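Local coordinates for protein glutaminase 1 (Escherichia coli, PDB 1U60) that catalyses the hydrolysis of L-glutamine to L-glutamate and ammonium as a serine-beta-lactamase-like glutaminase that assembles into a homotetramer, at residues 29-33 with 156-161; 35-39 with 279-283. All coordinates share one frame; numbering follows the deposited sequence.

Contact 1 (29-33 with 156-161); sequences YIPFL and EVNQSE
At the predicted substrate pocket of this glutaminase, Tyr-29 reaches across to Glu-161, one of the residues expected to bind glutamine, and so ties the loop just before the short helix 31-34 to helix 155-162. Tyr-29 OH donates to Glu-161 OE2 at 2.6 Å, and OE2 accepts with its syn lone pair, on the side of OE1. The carboxylate lies at the edge of the tyrosine ring, its plane turned 66° from the ring's. Glu-161 gets there by bending at chi2 (-83°), which carries its end back to the tyrosine from a side chain that does not set out that way; the bond then fixes one oxygen of the carboxylate. Glu-65 brings a second carboxylate close to the same oxygen, and Val-262, another predicted substrate residue, touches Tyr-29. In this beta-lactamase-like fold the passage leading to strand 42-47 packs here on helix 155-162, with apolar groups and polar ones mixed. Ile-30, at the N-cap position of helix 31-34, lays CG2 against Ser-160 CB at 3.5 Å, while its CD1 lies 3.8 Å from Glu-161 OE2. Farther along, Val-157 CG2 sits over one face of the Phe-32 ring in a CH-pi contact, 3.5 Å from the centroid. Glu-156 meets that ring at its edge, OE1 3.6 Å from CD1 of Phe-32. One water bridges the helices, accepting from Phe-32 N at 2.9 Å and hydrogen-bonded to Ser-160 OG at 2.6 Å.

Contact 2 (35-39 with 279-283); sequences NVPGQ and FSPPL. With EDO (1,2-ethanediol), chain J.
Val-36 carries CG1 anti to its backbone nitrogen (chi1 -179°), and this turn sends the methyl across to CG of Pro-281, 3.6 Å away; the two side chains meet at about a right angle. The contact joins the loop leading into strand 42-47 to the loop that follows strand 274-279. These strands are antiparallel neighbours in the five-stranded sheet of the beta-lactamase-like fold, so the loops meet at the end of the sheet where one strand is entered and the other left. The same valine methyl approaches the edge of the Phe-279 ring, near its plane, with CG1 4.5 Å from CZ; Phe-279 in turn stacks on Phe-62. Away from the second loop, Pro-37 and Gln-39 border a 1,2-ethanediol molecule, probably left from crystallisation, whose placement is doubtful because one of its carbons lies implausibly near the amide of Gln-39.

The rest of the seam is backbone against proline rings. Pro-37 O lies 3.6 Å from Pro-281 CG, so this ring carbon is approached by both the valine methyl and a carbonyl oxygen. Arg-291 NH1, from the helix 290-303, donates hydrogen bonds both to Gly-38 O and to Ser-280 OG, and thus ties the two loops together through a third element. Ser-280 OG is hydrogen-bonded to Leu-40 O as well, one residue beyond the segment 35-39. Gly-38 comes nearest to the other segment through its own carbonyl oxygen, which is close to CG of the Pro-282 ring and packs 3.4 Å from Pro-282 CD.

How the contacts relate
Contact 1 and contact 2 lie on the same side of the chain's centre, about 15 Å apart between their centres, and they touch each other only through the sequence. Their first segments adjoin: 29-33 runs into the short helix 31-34, and the loop segment 35-39 continues from it toward strand 42-47. The second segments come far later, 156-161 on helix 155-162 and the loop segment 279-283 after strand 274-279, so the two contacts cross along the chain. One continuous N-terminal passage is thereby packed first against the helical part of the fold, beside the predicted substrate pocket, and then against the end of the five-stranded sheet, with Asn-26 hydrogen-bonded to both Leu-33 and Val-36.

Contact 1 (29-33 with 156-161)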
ATOM      1  N   TYR A  29      25.888  12.740  -4.908  1.00 16.83           N
ATOM      2  CA  TYR A  29      26.875  11.680  -4.971  1.00 16.52           C
ATOM      3  C   TYR A  29      27.591  11.640  -6.315  1.00 16.73           C
ATOM      4  O   TYR A  29      28.628  11.006  -6.414  1.00 15.99           O
ATOM      5  CB  TYR A  29      26.277  10.327  -4.609  1.00 16.53           C
ATOM      6  CG  TYR A  29      25.182   9.900  -5.542  1.00 15.81           C
ATOM      7  CD1 TYR A  29      23.855  10.232  -5.298  1.00 15.55           C
ATOM      8  CD2 TYR A  29      25.480   9.177  -6.658  1.00 15.31           C
ATOM      9  CE1 TYR A  29      22.858   9.835  -6.172  1.00 14.47           C
ATOM     10  CE2 TYR A  29      24.488   8.787  -7.535  1.00 16.84           C
ATOM     11  CZ  TYR A  29      23.204   9.131  -7.291  1.00 14.50           C
ATOM     12  OH  TYR A  29      22.240   8.713  -8.183  1.00 14.83           O
ATOM     13  N   ILE A  30      27.018  12.302  -7.329  1.00 16.03           N
ATOM     14  CA  ILE A  30      27.704  12.565  -8.601  1.00 15.68           C
ATOM     15  C   ILE A  30      27.534  14.052  -8.898  1.00 15.55           C
ATOM     16  O   ILE A  30      26.532  14.641  -8.521  1.00 14.61           O
ATOM     17  CB  ILE A  30      27.199  11.731  -9.787  1.00 16.02           C
ATOM     18  CG1 ILE A  30      25.667  11.788  -9.942  1.00 14.83           C
ATOM     19  CG2 ILE A  30      27.660  10.250  -9.661  1.00 16.06           C
ATOM     20  CD1 ILE A  30      25.204  11.302 -11.312  1.00 15.64           C
ATOM     21  N   PRO A  31      28.523  14.671  -9.520  1.00 15.95           N
ATOM     22  CA  PRO A  31      28.451  16.113  -9.788  1.00 15.67           C
ATOM     23  C   PRO A  31      27.250  16.580 -10.601  1.00 14.94           C
ATOM     24  O   PRO A  31      26.730  17.661 -10.319  1.00 15.42           O
ATOM     25  CB  PRO A  31      29.763  16.387 -10.546  1.00 15.17           C
ATOM     26  CG  PRO A  31      30.686  15.369 -10.031  1.00 16.14           C
ATOM     27  CD  PRO A  31      29.851  14.121  -9.869  1.00 16.44           C
ATOM     28  N   PHE A  32      26.822  15.810 -11.594  1.00 14.38           N
ATOM     29  CA  PHE A  32      25.714  16.209 -12.417  1.00 13.85           C
ATOM     30  C   PHE A  32      24.514  16.552 -11.521  1.00 12.14           C
ATOM     31  O   PHE A  32      23.888  17.597 -11.715  1.00 12.38           O
ATOM     32  CB  PHE A  32      25.320  15.099 -13.406  1.00 15.26           C
ATOM     33  CG  PHE A  32      24.266  15.513 -14.391  1.00 16.25           C
ATOM     34  CD1 PHE A  32      24.606  16.075 -15.597  1.00 19.19           C
ATOM     35  CD2 PHE A  32      22.918  15.346 -14.096  1.00 17.29           C
ATOM     36  CE1 PHE A  32      23.625  16.436 -16.529  1.00 20.57           C
ATOM     37  CE2 PHE A  32      21.949  15.737 -14.982  1.00 19.05           C
ATOM     38  CZ  PHE A  32      22.298  16.286 -16.215  1.00 19.88           C
ATOM     39  N   LEU A  33      24.155  15.655 -10.602  1.00 11.85           N
ATOM     40  CA  LEU A  33      23.007  15.894  -9.718  1.00 11.46           C
ATOM     41  C   LEU A  33      23.266  17.072  -8.772  1.00 12.60           C
ATOM     42  O   LEU A  33      22.370  17.860  -8.480  1.00 12.82           O
ATOM     43  CB  LEU A  33      22.656  14.610  -8.967  1.00 10.87           C
ATOM     44  CG  LEU A  33      22.134  13.483  -9.842  1.00 12.74           C
ATOM     45  CD1 LEU A  33      21.991  12.205  -9.019  1.00 14.67           C
ATOM     46  CD2 LEU A  33      20.769  13.867 -10.471  1.00 14.74           C
ATOM     47  N   GLU A 156      27.000  11.711 -19.676  1.00 14.78           N
ATOM     48  CA  GLU A 156      27.620  12.241 -18.480  1.00 14.96           C
ATOM     49  C   GLU A 156      27.081  11.560 -17.233  1.00 14.69           C
ATOM     50  O   GLU A 156      27.867  11.102 -16.381  1.00 13.37           O
ATOM     51  CB  GLU A 156      27.433  13.750 -18.358  1.00 16.69           C
ATOM     52  CG  GLU A 156      28.113  14.281 -17.098  1.00 19.30           C
ATOM     53  CD  GLU A 156      28.077  15.789 -16.952  1.00 24.96           C
ATOM     54  OE1 GLU A 156      27.431  16.481 -17.768  1.00 24.77           O
ATOM     55  OE2 GLU A 156      28.655  16.234 -15.942  1.00 30.16           O
ATOM     56  N   VAL A 157      25.753  11.453 -17.130  1.00 12.83           N
ATOM     57  CA  VAL A 157      25.164  10.822 -15.927  1.00 12.49           C
ATOM     58  C   VAL A 157      25.564   9.356 -15.867  1.00 12.05           C
ATOM     59  O   VAL A 157      25.949   8.866 -14.805  1.00 11.77           O
ATOM     60  CB  VAL A 157      23.646  10.931 -15.903  1.00 11.63           C
ATOM     61  CG1 VAL A 157      23.038  10.102 -14.754  1.00 13.01           C
ATOM     62  CG2 VAL A 157      23.239  12.391 -15.788  1.00 13.45           C
ATOM     63  N   ASN A 158      25.418   8.648 -16.981  1.00 12.03           N
ATOM     64  CA  ASN A 158      25.773   7.220 -17.073  1.00 12.12           C
ATOM     65  C   ASN A 158      27.249   6.979 -16.697  1.00 13.22           C
ATOM     66  O   ASN A 158      27.550   6.113 -15.890  1.00 10.90           O
ATOM     67  CB  ASN A 158      25.473   6.657 -18.469  1.00 12.27           C
ATOM     68  CG  ASN A 158      25.806   5.210 -18.587  1.00 12.83           C
ATOM     69  OD1 ASN A 158      26.683   4.819 -19.371  1.00 20.64           O
ATOM     70  ND2 ASN A 158      25.165   4.415 -17.797  1.00  9.61           N
ATOM     71  N   GLN A 159      28.165   7.761 -17.257  1.00 13.97           N
ATOM     72  CA  GLN A 159      29.581   7.587 -16.891  1.00 16.15           C
ATOM     73  C   GLN A 159      29.848   7.800 -15.389  1.00 15.73           C
ATOM     74  O   GLN A 159      30.618   7.028 -14.773  1.00 15.81           O
ATOM     75  CB  GLN A 159      30.488   8.476 -17.770  1.00 17.19           C
ATOM     76  CG  GLN A 159      31.872   7.846 -18.056  1.00 24.55           C
ATOM     77  CD  GLN A 159      31.761   6.557 -18.913  1.00 32.70           C
ATOM     78  OE1 GLN A 159      31.506   6.619 -20.137  1.00 40.64           O
ATOM     79  NE2 GLN A 159      31.927   5.404 -18.272  1.00 37.46           N
ATOM     80  N   SER A 160      29.201   8.797 -14.789  1.00 14.63           N
ATOM     81  CA  SER A 160      29.321   9.066 -13.373  1.00 14.31           C
ATOM     82  C   SER A 160      28.731   7.961 -12.505  1.00 13.62           C
ATOM     83  O   SER A 160      29.332   7.516 -11.515  1.00 13.40           O
ATOM     84  CB  SER A 160      28.645  10.402 -13.018  1.00 14.11           C
ATOM     85  OG  SER A 160      29.393  11.470 -13.542  1.00 21.32           O
ATOM     86  N   GLU A 161      27.533   7.519 -12.875  1.00 11.80           N
ATOM     87  CA  GLU A 161      26.856   6.443 -12.138  1.00 12.21           C
ATOM     88  C   GLU A 161      27.618   5.123 -12.234  1.00 13.18           C
ATOM     89  O   GLU A 161      27.702   4.398 -11.249  1.00 13.15           O
ATOM     90  CB  GLU A 161      25.442   6.267 -12.684  1.00 12.20           C
ATOM     91  CG  GLU A 161      24.507   7.448 -12.337  1.00 13.19           C
ATOM     92  CD  GLU A 161      23.908   7.356 -10.955  1.00 15.02           C
ATOM     93  OE1 GLU A 161      24.308   6.443 -10.188  1.00 17.17           O
ATOM     94  OE2 GLU A 161      23.070   8.227 -10.578  1.00 14.49           O
TER
HETATM   95  O   HOH W   1      28.434  13.810 -12.954  1.00 26.15           O

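Contact 2 (35-39 with 279-283)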
ATOM      1  N   ASN A  35      24.894  19.693  -9.241  1.00 12.35           N
ATOM      2  CA  ASN A  35      25.023  20.934 -10.021  1.00 12.76           C
ATOM      3  C   ASN A  35      23.707  21.368 -10.666  1.00 13.13           C
ATOM      4  O   ASN A  35      23.610  22.441 -11.240  1.00 11.85           O
ATOM      5  CB  ASN A  35      26.083  20.739 -11.114  1.00 14.36           C
ATOM      6  CG  ASN A  35      27.507  20.663 -10.560  1.00 19.81           C
ATOM      7  OD1 ASN A  35      27.769  21.055  -9.420  1.00 21.13           O
ATOM      8  ND2 ASN A  35      28.443  20.131 -11.379  1.00 21.96           N
ATOM      9  N   VAL A  36      22.658  20.546 -10.587  1.00 11.71           N
ATOM     10  CA  VAL A  36      21.368  20.966 -11.156  1.00 12.31           C
ATOM     11  C   VAL A  36      20.889  22.177 -10.365  1.00 13.17           C
ATOM     12  O   VAL A  36      20.810  22.089  -9.151  1.00 13.10           O
ATOM     13  CB  VAL A  36      20.274  19.844 -11.104  1.00 10.30           C
ATOM     14  CG1 VAL A  36      18.955  20.340 -11.726  1.00 10.91           C
ATOM     15  CG2 VAL A  36      20.730  18.619 -11.834  1.00 12.84           C
ATOM     16  N   PRO A  37      20.549  23.300 -11.026  1.00 13.53           N
ATOM     17  CA  PRO A  37      20.130  24.481 -10.269  1.00 13.39           C
ATOM     18  C   PRO A  37      18.955  24.156  -9.357  1.00 12.82           C
ATOM     19  O   PRO A  37      17.935  23.660  -9.828  1.00 12.33           O
ATOM     20  CB  PRO A  37      19.772  25.500 -11.339  1.00 12.86           C
ATOM     21  CG  PRO A  37      20.665  25.076 -12.566  1.00 14.40           C
ATOM     22  CD  PRO A  37      20.649  23.567 -12.478  1.00 14.66           C
ATOM     23  N   GLY A  38      19.111  24.442  -8.073  1.00 13.40           N
ATOM     24  CA  GLY A  38      18.181  23.992  -7.043  1.00 13.89           C
ATOM     25  C   GLY A  38      16.819  24.655  -7.026  1.00 13.32           C
ATOM     26  O   GLY A  38      15.884  24.063  -6.487  1.00 14.53           O
ATOM     27  N   GLN A  39      16.692  25.826  -7.673  1.00 12.88           N
ATOM     28  CA  GLN A  39      15.442  26.545  -7.700  1.00 13.14           C
ATOM     29  C   GLN A  39      14.449  26.051  -8.770  1.00 11.98           C
ATOM     30  O   GLN A  39      13.309  26.500  -8.783  1.00 12.51           O
ATOM     31  CB  GLN A  39      15.674  28.061  -7.862  1.00 13.78           C
ATOM     32  CG  GLN A  39      15.963  28.599  -9.208  1.00 18.19           C
ATOM     33  CD  GLN A  39      17.297  28.181  -9.767  1.00 23.09           C
ATOM     34  OE1 GLN A  39      18.205  27.746  -9.035  1.00 22.42           O
ATOM     35  NE2 GLN A  39      17.427  28.312 -11.098  1.00 27.52           N
ATOM     36  N   PHE A 279       8.599  18.212 -10.362  1.00  8.78           N
ATOM     37  CA  PHE A 279      10.007  18.139 -10.240  1.00  8.04           C
ATOM     38  C   PHE A 279      10.526  19.316  -9.462  1.00  8.79           C
ATOM     39  O   PHE A 279      10.098  20.460  -9.683  1.00  8.44           O
ATOM     40  CB  PHE A 279      10.608  18.102 -11.653  1.00  8.88           C
ATOM     41  CG  PHE A 279      11.986  18.654 -11.769  1.00  9.21           C
ATOM     42  CD1 PHE A 279      13.071  17.978 -11.257  1.00 10.41           C
ATOM     43  CD2 PHE A 279      12.203  19.827 -12.503  1.00  9.94           C
ATOM     44  CE1 PHE A 279      14.336  18.481 -11.396  1.00  8.98           C
ATOM     45  CE2 PHE A 279      13.462  20.338 -12.674  1.00  8.15           C
ATOM     46  CZ  PHE A 279      14.546  19.671 -12.128  1.00  9.62           C
ATOM     47  N   SER A 280      11.427  19.001  -8.529  1.00  9.00           N
ATOM     48  CA  SER A 280      12.379  19.967  -8.036  1.00  9.23           C
ATOM     49  C   SER A 280      13.577  19.254  -7.392  1.00  9.23           C
ATOM     50  O   SER A 280      13.363  18.280  -6.620  1.00  9.61           O
ATOM     51  CB  SER A 280      11.743  20.909  -7.027  1.00  9.73           C
ATOM     52  OG  SER A 280      12.631  22.046  -6.841  1.00 17.72           O
ATOM     53  N   PRO A 281      14.814  19.678  -7.682  1.00  8.92           N
ATOM     54  CA  PRO A 281      15.979  18.922  -7.211  1.00  9.28           C
ATOM     55  C   PRO A 281      16.132  18.689  -5.702  1.00  9.72           C
ATOM     56  O   PRO A 281      16.632  17.629  -5.385  1.00 10.40           O
ATOM     57  CB  PRO A 281      17.166  19.735  -7.771  1.00  9.45           C
ATOM     58  CG  PRO A 281      16.587  20.447  -9.030  1.00  9.33           C
ATOM     59  CD  PRO A 281      15.212  20.772  -8.614  1.00  9.24           C
ATOM     60  N   PRO A 282      15.801  19.623  -4.806  1.00 10.33           N
ATOM     61  CA  PRO A 282      16.038  19.360  -3.373  1.00 10.73           C
ATOM     62  C   PRO A 282      15.188  18.218  -2.820  1.00  9.67           C
ATOM     63  O   PRO A 282      13.978  18.272  -2.950  1.00 10.72           O
ATOM     64  CB  PRO A 282      15.734  20.701  -2.724  1.00 11.24           C
ATOM     65  CG  PRO A 282      16.004  21.708  -3.815  1.00 10.52           C
ATOM     66  CD  PRO A 282      15.369  21.010  -5.026  1.00 10.58           C
ATOM     67  N   LEU A 283      15.850  17.238  -2.197  1.00  8.66           N
ATOM     68  CA  LEU A 283      15.234  16.040  -1.667  1.00  9.90           C
ATOM     69  C   LEU A 283      15.166  16.069  -0.140  1.00 10.40           C
ATOM     70  O   LEU A 283      16.040  16.626   0.515  1.00 11.69           O
ATOM     71  CB  LEU A 283      16.004  14.801  -2.064  1.00 10.26           C
ATOM     72  CG  LEU A 283      16.416  14.686  -3.512  1.00  9.15           C
ATOM     73  CD1 LEU A 283      17.327  13.508  -3.793  1.00 11.03           C
ATOM     74  CD2 LEU A 283      15.197  14.728  -4.492  1.00  9.74           C
TER
HETATM   75  C1  EDO J1219      17.157  28.728 -14.328  1.00 47.08           C
HETATM   76  O1  EDO J1219      16.063  29.242 -13.596  1.00 48.19           O
HETATM   77  C2  EDO J1219      18.071  27.942 -13.406  1.00 47.47           C
HETATM   78  O2  EDO J1219      19.434  28.316 -13.521  1.00 47.83           O